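Local coordinates for xylulokinase (Brucella ovis, PDB 5VM1), which probably catalyses the ATP-dependent phosphorylation of D-xylulose to D-xylulose 5-phosphate, as an FGGY-family carbohydrate kinase, at residues 21-26 with 432-437; 247-252 with 288-293; 400-405 with 424-429. All blocks are in the same frame, centred on the assembly; numbering follows the deposited sequence.

Contact 1: residues 21-26 with 432-437; sequences KALLID and GAAFGA
Strand 21-26 runs across the first turn of the helix that starts at Ala433, their axes 8.0 Å apart and their N-to-C directions 47° from each other. This is one of the places where the two actin-like halves of the FGGY kinase meet: the strand belongs to the N-terminal sheet, the helix to the C-terminal family region. Lys21, Leu23 and Ile25 face the helix, while Ala22 and Leu24 pack on helix 53-70, on the far side of the sheet from helix 433-446. Ala434 points its methyl at the strand between Lys21 and Leu23, with CB 3.5 Å from Lys21 CD and 4.1 Å from Leu23 CB. The lysine chain bends past this methyl at chi2, and its NZ forms a salt bridge with Asp430, just ahead of the helix. Ala434 also touches Asp14, predicted to be important for activity. Leu23 holds CG anti to the backbone N (chi1 -175°), which sets CD2 against the helix backbone, 3.5 Å from Phe435 CA. Phe435, its CG likewise anti, extends its ring along the strand and meets both aliphatic neighbours near the ring plane, at the edge. No hydrogen bond crosses; at the far end Ile25 CG2 lies 4.2 Å from Phe435 CE1.

Contact 2: residues 247-252 with 288-293; sequences SACGMG and CHALPR
Sulfur and methyl packing carries most of this contact, and Cys249 is its hub. With SG anti to its carbonyl carbon (chi1 -73°), the cysteine extends from helix 243-251 alongside the loop 289-291 and meets three residues in a row. Cys249 SG lies 3.8 Å from Ala290 CB; Leu291 CD2 comes within 4.2 Å of Cys249 SG. Leu440 of helix 433-446 touches Cys249, Ala290 and Leu291, so a further helix packs against this apolar cluster.

The aromatic part belongs to His289. Its ring presents CE1 to the helix, 3.9 Å from Cys249 SG, and the sulfur stands 4.8 Å from the ring centroid in an oblique sulfur-aromatic approach, 60° off the normal. Ala248 CB comes to the same corner of the imidazole, also 3.9 Å from His289 CE1. In fold terms, the contact sets the helix that follows the last long strand of the N-terminal sheet, and begins with the predicted proton acceptor Asp243, against the connection between strands 285-288 and 295-301, an edge hairpin of the C-terminal sheet.

Polar bonds fix the ring without crossing between the segments. Ala290 N donates to His289 ND1 at 2.7 Å, close to the ring plane, so ND1 serves as acceptor. NE2 is bonded to the carbonyl O of Thr253, just past the helix, which is consistent with a neutral imidazole protonated at NE2. Phe270 adds an edge-to-face contact to this buried ring, and Gly252, with its positive phi, ends the helix immediately before Thr253.

Contact 3: residues 400-405 with 424-429; sequences TAVGGG and ALPEEG
The close part of this contact is a short parallel pairing at the start of both segments, where Thr400 forms a beta bridge with Ala424. Ala401 N donates to Ala424 O over 3.2 Å; the bond is nearly straight, 167° at the hydrogen, and arrives in the carbonyl plane. Ala424 O also receives a CA-H contact from Thr400 and lies 3.4 Å from Thr400 CG2, the methyl that chi1 of -51° sets anti to the backbone N. Thr400 and Ala424 put their side chains on one face of the sheet, Thr400 OG1 standing 4.3 Å from Ala424 CB. On the other face, Ala401 and Leu425 both pack on Leu412 of helix 409-419, the crossover helix of this beta-alpha-beta unit in the C-terminal, actin-like half of the kinase.

Past this pairing the strands splay, their short axes 46° apart. Pro426 fills the place where the strands diverge, its ring oblique to the Thr400 side chain. Pro426 CD approaches Ala401 O at 3.5 Å, and Leu425 CD1 is 3.8 Å from Ala401 O. Val402 CG1 only just reaches Pro426 CG, 4.5 Å away. Beyond it the chains part: Gly403 to Gly405 turn off toward helix 409-419, while Glu428 and Gly429 are exposed at the surface.

Chemically, proline has no N-H, so Pro426 cannot continue the pairing as a donor, and Ala401 O is met here by carbon atoms instead. The parallel hydrogen bonding between these segments is thus confined to one bond, and the two segments diverge beyond Pro426.

Overall arrangement
Contacts 1 and 2 are buried and sit side by side, touching where Phe435 CD2 packs on Gly250 O and Gly436 on Cys249; helix 433-446 serves both, since it rests on strand 21-26 and also covers the cysteine cluster of contact 2. Each brings N-terminal and C-terminal family regions together, by aliphatic and aromatic packing in the first and by sulfur and histidine in the second. Contact 3 lies nearer the surface, within the C-terminal sheet, and is the one with a backbone hydrogen bond between its segments. Met251 SD meets Val402 CG1, linking contacts 2 and 3, while contact 3 reaches contact 1 through the chain, strand 423-426 leading into helix 433-446.

Contact 1: residues 21-26 with 432-437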
ATOM      1  N   LYS A  21      -0.005   5.044 -14.104  1.00 39.99           N
ATOM      2  CA  LYS A  21       0.829   4.123 -14.858  1.00 33.69           C
ATOM      3  C   LYS A  21      -0.085   3.222 -15.672  1.00 46.03           C
ATOM      4  O   LYS A  21      -1.137   2.807 -15.186  1.00 49.93           O
ATOM      5  CB  LYS A  21       1.712   3.278 -13.932  1.00 30.34           C
ATOM      6  CG  LYS A  21       3.087   2.924 -14.522  1.00 47.31           C
ATOM      7  CD  LYS A  21       3.342   1.429 -14.583  1.00 53.27           C
ATOM      8  CE  LYS A  21       4.545   1.092 -15.462  1.00 64.71           C
ATOM      9  NZ  LYS A  21       5.807   0.784 -14.715  1.00 62.79           N
ATOM     10  N   ALA A  22       0.265   3.007 -16.939  1.00 46.91           N
ATOM     11  CA  ALA A  22      -0.486   2.128 -17.825  1.00 37.49           C
ATOM     12  C   ALA A  22       0.440   1.021 -18.290  1.00 45.44           C
ATOM     13  O   ALA A  22       1.495   1.297 -18.860  1.00 61.83           O
ATOM     14  CB  ALA A  22      -1.048   2.893 -19.015  1.00 36.06           C
ATOM     15  N   LEU A  23       0.034  -0.223 -18.091  1.00 44.94           N
ATOM     16  CA  LEU A  23       0.898  -1.355 -18.377  1.00 47.00           C
ATOM     17  C   LEU A  23       0.140  -2.335 -19.248  1.00 52.81           C
ATOM     18  O   LEU A  23      -0.971  -2.752 -18.897  1.00 47.03           O
ATOM     19  CB  LEU A  23       1.351  -2.043 -17.091  1.00 34.70           C
ATOM     20  CG  LEU A  23       2.351  -3.174 -17.265  1.00 41.96           C
ATOM     21  CD1 LEU A  23       3.620  -2.658 -17.865  1.00 38.32           C
ATOM     22  CD2 LEU A  23       2.624  -3.799 -15.935  1.00 49.44           C
ATOM     23  N   LEU A  24       0.754  -2.730 -20.358  1.00 49.75           N
ATOM     24  CA  LEU A  24       0.124  -3.633 -21.304  1.00 49.62           C
ATOM     25  C   LEU A  24       0.919  -4.921 -21.349  1.00 53.62           C
ATOM     26  O   LEU A  24       2.135  -4.897 -21.562  1.00 53.44           O
ATOM     27  CB  LEU A  24       0.029  -3.002 -22.696  1.00 48.07           C
ATOM     28  CG  LEU A  24      -0.716  -3.814 -23.749  1.00 52.94           C
ATOM     29  CD1 LEU A  24      -2.176  -4.025 -23.376  1.00 49.47           C
ATOM     30  CD2 LEU A  24      -0.604  -3.079 -25.058  1.00 55.47           C
ATOM     31  N   ILE A  25       0.216  -6.037 -21.178  1.00 61.06           N
ATOM     32  CA  ILE A  25       0.819  -7.358 -21.136  1.00 66.71           C
ATOM     33  C   ILE A  25       0.040  -8.297 -22.050  1.00 61.59           C
ATOM     34  O   ILE A  25      -1.139  -8.089 -22.345  1.00 58.17           O
ATOM     35  CB  ILE A  25       0.857  -7.934 -19.699  1.00 64.48           C
ATOM     36  CG1 ILE A  25      -0.575  -8.170 -19.196  1.00 41.95           C
ATOM     37  CG2 ILE A  25       1.695  -7.038 -18.754  1.00 61.42           C
ATOM     38  CD1 ILE A  25      -0.648  -9.007 -17.970  1.00 40.95           C
ATOM     39  N   ASP A  26       0.704  -9.371 -22.454  1.00 56.50           N
ATOM     40  CA  ASP A  26       0.139 -10.360 -23.349  1.00 64.36           C
ATOM     41  C   ASP A  26      -0.379 -11.526 -22.524  1.00 59.30           C
ATOM     42  O   ASP A  26      -0.413 -11.464 -21.293  1.00 50.37           O
ATOM     43  CB  ASP A  26       1.175 -10.801 -24.385  1.00 78.70           C
ATOM     44  CG  ASP A  26       2.415 -11.425 -23.762  1.00 86.22           C
ATOM     45  OD1 ASP A  26       2.267 -12.381 -22.976  1.00 87.98           O
ATOM     46  OD2 ASP A  26       3.541 -10.980 -24.074  1.00 90.96           O
ATOM     47  N   GLY A 432       4.798  -4.577  -9.689  1.00 36.25           N
ATOM     48  CA  GLY A 432       4.109  -3.733  -8.738  1.00 30.47           C
ATOM     49  C   GLY A 432       2.616  -3.644  -8.965  1.00 46.44           C
ATOM     50  O   GLY A 432       1.982  -4.565  -9.503  1.00 31.01           O
ATOM     51  N   ALA A 433       2.053  -2.499  -8.537  1.00 30.19           N
ATOM     52  CA  ALA A 433       0.615  -2.286  -8.590  1.00 30.38           C
ATOM     53  C   ALA A 433       0.077  -2.363 -10.020  1.00 42.97           C
ATOM     54  O   ALA A 433      -0.946  -3.016 -10.274  1.00 49.12           O
ATOM     55  CB  ALA A 433       0.279  -0.928  -7.973  1.00 30.26           C
ATOM     56  N   ALA A 434       0.764  -1.738 -10.978  1.00 41.03           N
ATOM     57  CA  ALA A 434       0.268  -1.765 -12.354  1.00 34.10           C
ATOM     58  C   ALA A 434       0.328  -3.165 -12.935  1.00 34.44           C
ATOM     59  O   ALA A 434      -0.514  -3.533 -13.759  1.00 41.30           O
ATOM     60  CB  ALA A 434       1.040  -0.780 -13.229  1.00 35.45           C
ATOM     61  N   PHE A 435       1.322  -3.957 -12.555  1.00 41.97           N
ATOM     62  CA  PHE A 435       1.347  -5.321 -13.063  1.00 42.39           C
ATOM     63  C   PHE A 435       0.265  -6.174 -12.405  1.00 39.16           C
ATOM     64  O   PHE A 435      -0.359  -7.006 -13.068  1.00 36.92           O
ATOM     65  CB  PHE A 435       2.731  -5.923 -12.878  1.00 34.70           C
ATOM     66  CG  PHE A 435       2.849  -7.311 -13.371  1.00 35.68           C
ATOM     67  CD1 PHE A 435       2.688  -7.593 -14.714  1.00 37.33           C
ATOM     68  CD2 PHE A 435       3.175  -8.345 -12.502  1.00 41.68           C
ATOM     69  CE1 PHE A 435       2.810  -8.886 -15.183  1.00 38.53           C
ATOM     70  CE2 PHE A 435       3.298  -9.645 -12.967  1.00 36.56           C
ATOM     71  CZ  PHE A 435       3.116  -9.909 -14.307  1.00 38.19           C
ATOM     72  N   GLY A 436       0.016  -5.971 -11.108  1.00 32.79           N
ATOM     73  CA  GLY A 436      -1.083  -6.672 -10.467  1.00 32.62           C
ATOM     74  C   GLY A 436      -2.421  -6.305 -11.074  1.00 45.24           C
ATOM     75  O   GLY A 436      -3.307  -7.155 -11.233  1.00 37.27           O
ATOM     76  N   ALA A 437      -2.585  -5.030 -11.409  1.00 33.44           N
ATOM     77  CA  ALA A 437      -3.792  -4.593 -12.084  1.00 34.43           C
ATOM     78  C   ALA A 437      -3.944  -5.291 -13.443  1.00 40.47           C
ATOM     79  O   ALA A 437      -5.008  -5.824 -13.762  1.00 40.36           O
ATOM     80  CB  ALA A 437      -3.763  -3.069 -12.214  1.00 34.59           C
TER

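Contact 2: residues 247-252 with 288-293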
ATOM      1  N   SER A 247      -0.292  -4.504  -5.651  1.00 40.36           N
ATOM      2  CA  SER A 247       1.136  -4.791  -5.666  1.00 34.30           C
ATOM      3  C   SER A 247       1.398  -6.245  -5.308  1.00 32.61           C
ATOM      4  O   SER A 247       2.184  -6.927  -5.975  1.00 30.09           O
ATOM      5  CB  SER A 247       1.820  -3.849  -4.678  1.00 31.91           C
ATOM      6  OG  SER A 247       3.151  -3.631  -5.017  1.00 55.54           O
ATOM      7  N   ALA A 248       0.693  -6.745  -4.284  1.00 32.27           N
ATOM      8  CA  ALA A 248       0.841  -8.133  -3.849  1.00 36.19           C
ATOM      9  C   ALA A 248       0.403  -9.125  -4.927  1.00 36.62           C
ATOM     10  O   ALA A 248       1.034 -10.176  -5.093  1.00 30.65           O
ATOM     11  CB  ALA A 248       0.043  -8.365  -2.567  1.00 27.72           C
ATOM     12  N   CYS A 249      -0.661  -8.804  -5.681  1.00 35.54           N
ATOM     13  CA  CYS A 249      -1.032  -9.630  -6.831  1.00 35.77           C
ATOM     14  C   CYS A 249       0.046  -9.614  -7.895  1.00 38.97           C
ATOM     15  O   CYS A 249       0.307 -10.632  -8.532  1.00 48.81           O
ATOM     16  CB  CYS A 249      -2.347  -9.162  -7.451  1.00 39.80           C
ATOM     17  SG  CYS A 249      -3.826  -9.523  -6.508  1.00 30.97           S
ATOM     18  N   GLY A 250       0.697  -8.468  -8.097  1.00 41.44           N
ATOM     19  CA  GLY A 250       1.812  -8.429  -9.029  1.00 41.82           C
ATOM     20  C   GLY A 250       2.992  -9.256  -8.561  1.00 41.87           C
ATOM     21  O   GLY A 250       3.739  -9.797  -9.377  1.00 39.82           O
ATOM     22  N   MET A 251       3.170  -9.375  -7.249  1.00 48.00           N
ATOM     23  CA  MET A 251       4.309 -10.067  -6.674  1.00 48.26           C
ATOM     24  C   MET A 251       4.066 -11.544  -6.413  1.00 44.66           C
ATOM     25  O   MET A 251       5.023 -12.258  -6.099  1.00 46.82           O
ATOM     26  CB  MET A 251       4.685  -9.429  -5.344  1.00 55.70           C
ATOM     27  CG  MET A 251       6.122  -9.674  -4.985  1.00 75.35           C
ATOM     28  SD  MET A 251       6.997  -8.255  -5.592  1.00 78.68           S
ATOM     29  CE  MET A 251       6.047  -7.042  -4.618  1.00 64.77           C
ATOM     30  N   GLY A 252       2.830 -12.028  -6.544  1.00 42.12           N
ATOM     31  CA  GLY A 252       2.511 -13.391  -6.168  1.00 39.47           C
ATOM     32  C   GLY A 252       2.265 -13.593  -4.688  1.00 41.29           C
ATOM     33  O   GLY A 252       2.240 -14.744  -4.228  1.00 57.21           O
ATOM     34  N   CYS A 288      -9.251  -7.017   3.389  1.00 32.63           N
ATOM     35  CA  CYS A 288      -9.513  -8.004   2.348  1.00 32.10           C
ATOM     36  C   CYS A 288      -8.428  -7.935   1.281  1.00 36.41           C
ATOM     37  O   CYS A 288      -7.866  -6.873   0.999  1.00 39.81           O
ATOM     38  CB  CYS A 288     -10.871  -7.753   1.684  1.00 34.87           C
ATOM     39  SG  CYS A 288     -12.291  -7.681   2.808  1.00 39.82           S
ATOM     40  N   HIS A 289      -8.129  -9.084   0.691  1.00 28.72           N
ATOM     41  CA  HIS A 289      -7.246  -9.132  -0.463  1.00 29.84           C
ATOM     42  C   HIS A 289      -8.061  -8.914  -1.735  1.00 34.27           C
ATOM     43  O   HIS A 289      -9.272  -8.718  -1.696  1.00 31.96           O
ATOM     44  CB  HIS A 289      -6.507 -10.463  -0.515  1.00 31.99           C
ATOM     45  CG  HIS A 289      -5.157 -10.384  -1.159  1.00 38.18           C
ATOM     46  ND1 HIS A 289      -4.885  -9.539  -2.212  1.00 36.66           N
ATOM     47  CD2 HIS A 289      -4.018 -11.081  -0.930  1.00 34.76           C
ATOM     48  CE1 HIS A 289      -3.636  -9.716  -2.603  1.00 40.27           C
ATOM     49  NE2 HIS A 289      -3.093 -10.653  -1.850  1.00 38.79           N
ATOM     50  N   ALA A 290      -7.393  -8.901  -2.881  1.00 42.75           N
ATOM     51  CA  ALA A 290      -8.115  -8.771  -4.137  1.00 38.84           C
ATOM     52  C   ALA A 290      -8.737 -10.078  -4.568  1.00 39.97           C
ATOM     53  O   ALA A 290      -9.478 -10.092  -5.551  1.00 35.18           O
ATOM     54  CB  ALA A 290      -7.207  -8.267  -5.251  1.00 31.86           C
ATOM     55  N   LEU A 291      -8.422 -11.178  -3.890  1.00 44.26           N
ATOM     56  CA  LEU A 291      -8.951 -12.442  -4.353  1.00 32.53           C
ATOM     57  C   LEU A 291     -10.068 -12.896  -3.434  1.00 44.97           C
ATOM     58  O   LEU A 291     -10.086 -12.566  -2.248  1.00 51.74           O
ATOM     59  CB  LEU A 291      -7.858 -13.512  -4.424  1.00 33.07           C
ATOM     60  CG  LEU A 291      -6.590 -13.057  -5.164  1.00 32.76           C
ATOM     61  CD1 LEU A 291      -5.663 -14.211  -5.444  1.00 33.77           C
ATOM     62  CD2 LEU A 291      -6.932 -12.328  -6.442  1.00 33.02           C
ATOM     63  N   PRO A 292     -11.024 -13.643  -3.947  1.00 47.89           N
ATOM     64  CA  PRO A 292     -12.152 -14.037  -3.101  1.00 51.57           C
ATOM     65  C   PRO A 292     -11.674 -14.916  -1.953  1.00 50.73           C
ATOM     66  O   PRO A 292     -10.630 -15.565  -2.037  1.00 36.33           O
ATOM     67  CB  PRO A 292     -13.082 -14.782  -4.068  1.00 36.33           C
ATOM     68  CG  PRO A 292     -12.249 -15.092  -5.230  1.00 36.53           C
ATOM     69  CD  PRO A 292     -11.179 -14.077  -5.344  1.00 35.16           C
ATOM     70  N   ARG A 293     -12.409 -14.856  -0.841  1.00 54.06           N
ATOM     71  CA  ARG A 293     -12.150 -15.681   0.351  1.00 51.70           C
ATOM     72  C   ARG A 293     -10.689 -15.547   0.837  1.00 50.45           C
ATOM     73  O   ARG A 293     -10.116 -16.458   1.445  1.00 53.67           O
ATOM     74  CB  ARG A 293     -12.567 -17.149   0.092  1.00 39.43           C
TER

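Contact 3: residues 400-405 with 424-429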
ATOM      1  N   THR A 400       9.797 -11.746   0.573  1.00 43.97           N
ATOM      2  CA  THR A 400      10.273 -11.156  -0.673  1.00 42.44           C
ATOM      3  C   THR A 400      10.426  -9.649  -0.510  1.00 42.28           C
ATOM      4  O   THR A 400       9.533  -9.000   0.031  1.00 42.02           O
ATOM      5  CB  THR A 400       9.299 -11.465  -1.776  1.00 43.95           C
ATOM      6  OG1 THR A 400       9.047 -12.876  -1.766  1.00 58.63           O
ATOM      7  CG2 THR A 400       9.856 -11.044  -3.108  1.00 40.69           C
ATOM      8  N   ALA A 401      11.549  -9.083  -0.985  1.00 36.44           N
ATOM      9  CA  ALA A 401      11.893  -7.678  -0.730  1.00 44.41           C
ATOM     10  C   ALA A 401      11.795  -6.809  -1.982  1.00 47.93           C
ATOM     11  O   ALA A 401      12.351  -7.154  -3.030  1.00 58.72           O
ATOM     12  CB  ALA A 401      13.295  -7.544  -0.136  1.00 29.28           C
ATOM     13  N   VAL A 402      11.105  -5.667  -1.857  1.00 35.54           N
ATOM     14  CA  VAL A 402      10.990  -4.667  -2.915  1.00 35.76           C
ATOM     15  C   VAL A 402      11.160  -3.279  -2.310  1.00 35.44           C
ATOM     16  O   VAL A 402      11.318  -3.122  -1.101  1.00 40.40           O
ATOM     17  CB  VAL A 402       9.649  -4.755  -3.673  1.00 41.19           C
ATOM     18  CG1 VAL A 402       9.504  -6.144  -4.270  1.00 47.72           C
ATOM     19  CG2 VAL A 402       8.451  -4.344  -2.773  1.00 26.99           C
ATOM     20  N   GLY A 403      11.090  -2.264  -3.164  1.00 38.45           N
ATOM     21  CA  GLY A 403      11.223  -0.885  -2.746  1.00 30.46           C
ATOM     22  C   GLY A 403      12.652  -0.414  -2.860  1.00 34.85           C
ATOM     23  O   GLY A 403      13.587  -1.194  -3.039  1.00 40.64           O
ATOM     24  N   GLY A 404      12.821   0.906  -2.747  1.00 43.15           N
ATOM     25  CA  GLY A 404      14.129   1.494  -3.005  1.00 47.45           C
ATOM     26  C   GLY A 404      15.221   0.931  -2.117  1.00 51.32           C
ATOM     27  O   GLY A 404      16.299   0.559  -2.592  1.00 56.01           O
ATOM     28  N   GLY A 405      14.940   0.812  -0.819  1.00 48.73           N
ATOM     29  CA  GLY A 405      15.935   0.306   0.108  1.00 43.08           C
ATOM     30  C   GLY A 405      16.377  -1.101  -0.216  1.00 45.05           C
ATOM     31  O   GLY A 405      17.485  -1.496   0.164  1.00 44.57           O
ATOM     32  N   ALA A 424      14.044 -13.186  -0.763  1.00 45.81           N
ATOM     33  CA  ALA A 424      14.139 -13.352  -2.209  1.00 43.15           C
ATOM     34  C   ALA A 424      14.109 -11.993  -2.895  1.00 42.64           C
ATOM     35  O   ALA A 424      13.206 -11.186  -2.667  1.00 52.65           O
ATOM     36  CB  ALA A 424      12.995 -14.218  -2.732  1.00 38.80           C
ATOM     37  N   LEU A 425      15.101 -11.750  -3.732  1.00 39.36           N
ATOM     38  CA  LEU A 425      15.206 -10.526  -4.495  1.00 47.72           C
ATOM     39  C   LEU A 425      14.784 -10.809  -5.937  1.00 55.62           C
ATOM     40  O   LEU A 425      15.366 -11.699  -6.584  1.00 54.21           O
ATOM     41  CB  LEU A 425      16.640 -10.015  -4.426  1.00 47.05           C
ATOM     42  CG  LEU A 425      16.903  -8.602  -4.900  1.00 46.30           C
ATOM     43  CD1 LEU A 425      15.931  -7.649  -4.223  1.00 34.81           C
ATOM     44  CD2 LEU A 425      18.327  -8.277  -4.539  1.00 51.14           C
ATOM     45  N   PRO A 426      13.752 -10.153  -6.455  1.00 48.32           N
ATOM     46  CA  PRO A 426      13.233 -10.515  -7.778  1.00 48.09           C
ATOM     47  C   PRO A 426      14.164 -10.156  -8.923  1.00 57.85           C
ATOM     48  O   PRO A 426      15.049  -9.302  -8.818  1.00 68.81           O
ATOM     49  CB  PRO A 426      11.933  -9.711  -7.879  1.00 35.96           C
ATOM     50  CG  PRO A 426      11.572  -9.412  -6.507  1.00 34.11           C
ATOM     51  CD  PRO A 426      12.832  -9.277  -5.730  1.00 47.39           C
ATOM     52  N   GLU A 427      13.929 -10.829 -10.048  1.00 58.58           N
ATOM     53  CA  GLU A 427      14.524 -10.396 -11.299  1.00 58.96           C
ATOM     54  C   GLU A 427      14.044  -8.971 -11.589  1.00 55.98           C
ATOM     55  O   GLU A 427      13.130  -8.445 -10.937  1.00 45.50           O
ATOM     56  CB  GLU A 427      14.170 -11.362 -12.439  1.00 45.06           C
ATOM     57  N   GLU A 428      14.740  -8.302 -12.495  1.00 51.90           N
ATOM     58  CA  GLU A 428      14.340  -6.950 -12.841  1.00 56.78           C
ATOM     59  C   GLU A 428      13.029  -6.950 -13.625  1.00 59.05           C
ATOM     60  O   GLU A 428      12.772  -7.828 -14.456  1.00 53.96           O
ATOM     61  CB  GLU A 428      15.444  -6.244 -13.625  1.00 72.92           C
ATOM     62  CG  GLU A 428      16.263  -7.136 -14.535  1.00 81.78           C
ATOM     63  CD  GLU A 428      17.646  -6.557 -14.758  1.00 86.93           C
ATOM     64  OE1 GLU A 428      18.409  -7.105 -15.590  1.00 93.93           O
ATOM     65  OE2 GLU A 428      17.963  -5.546 -14.088  1.00 80.96           O
ATOM     66  N   GLY A 429      12.173  -5.991 -13.304  1.00 57.56           N
ATOM     67  CA  GLY A 429      10.913  -5.837 -13.998  1.00 57.52           C
ATOM     68  C   GLY A 429       9.975  -5.011 -13.145  1.00 58.55           C
ATOM     69  O   GLY A 429      10.348  -4.513 -12.094  1.00 59.29           O
TER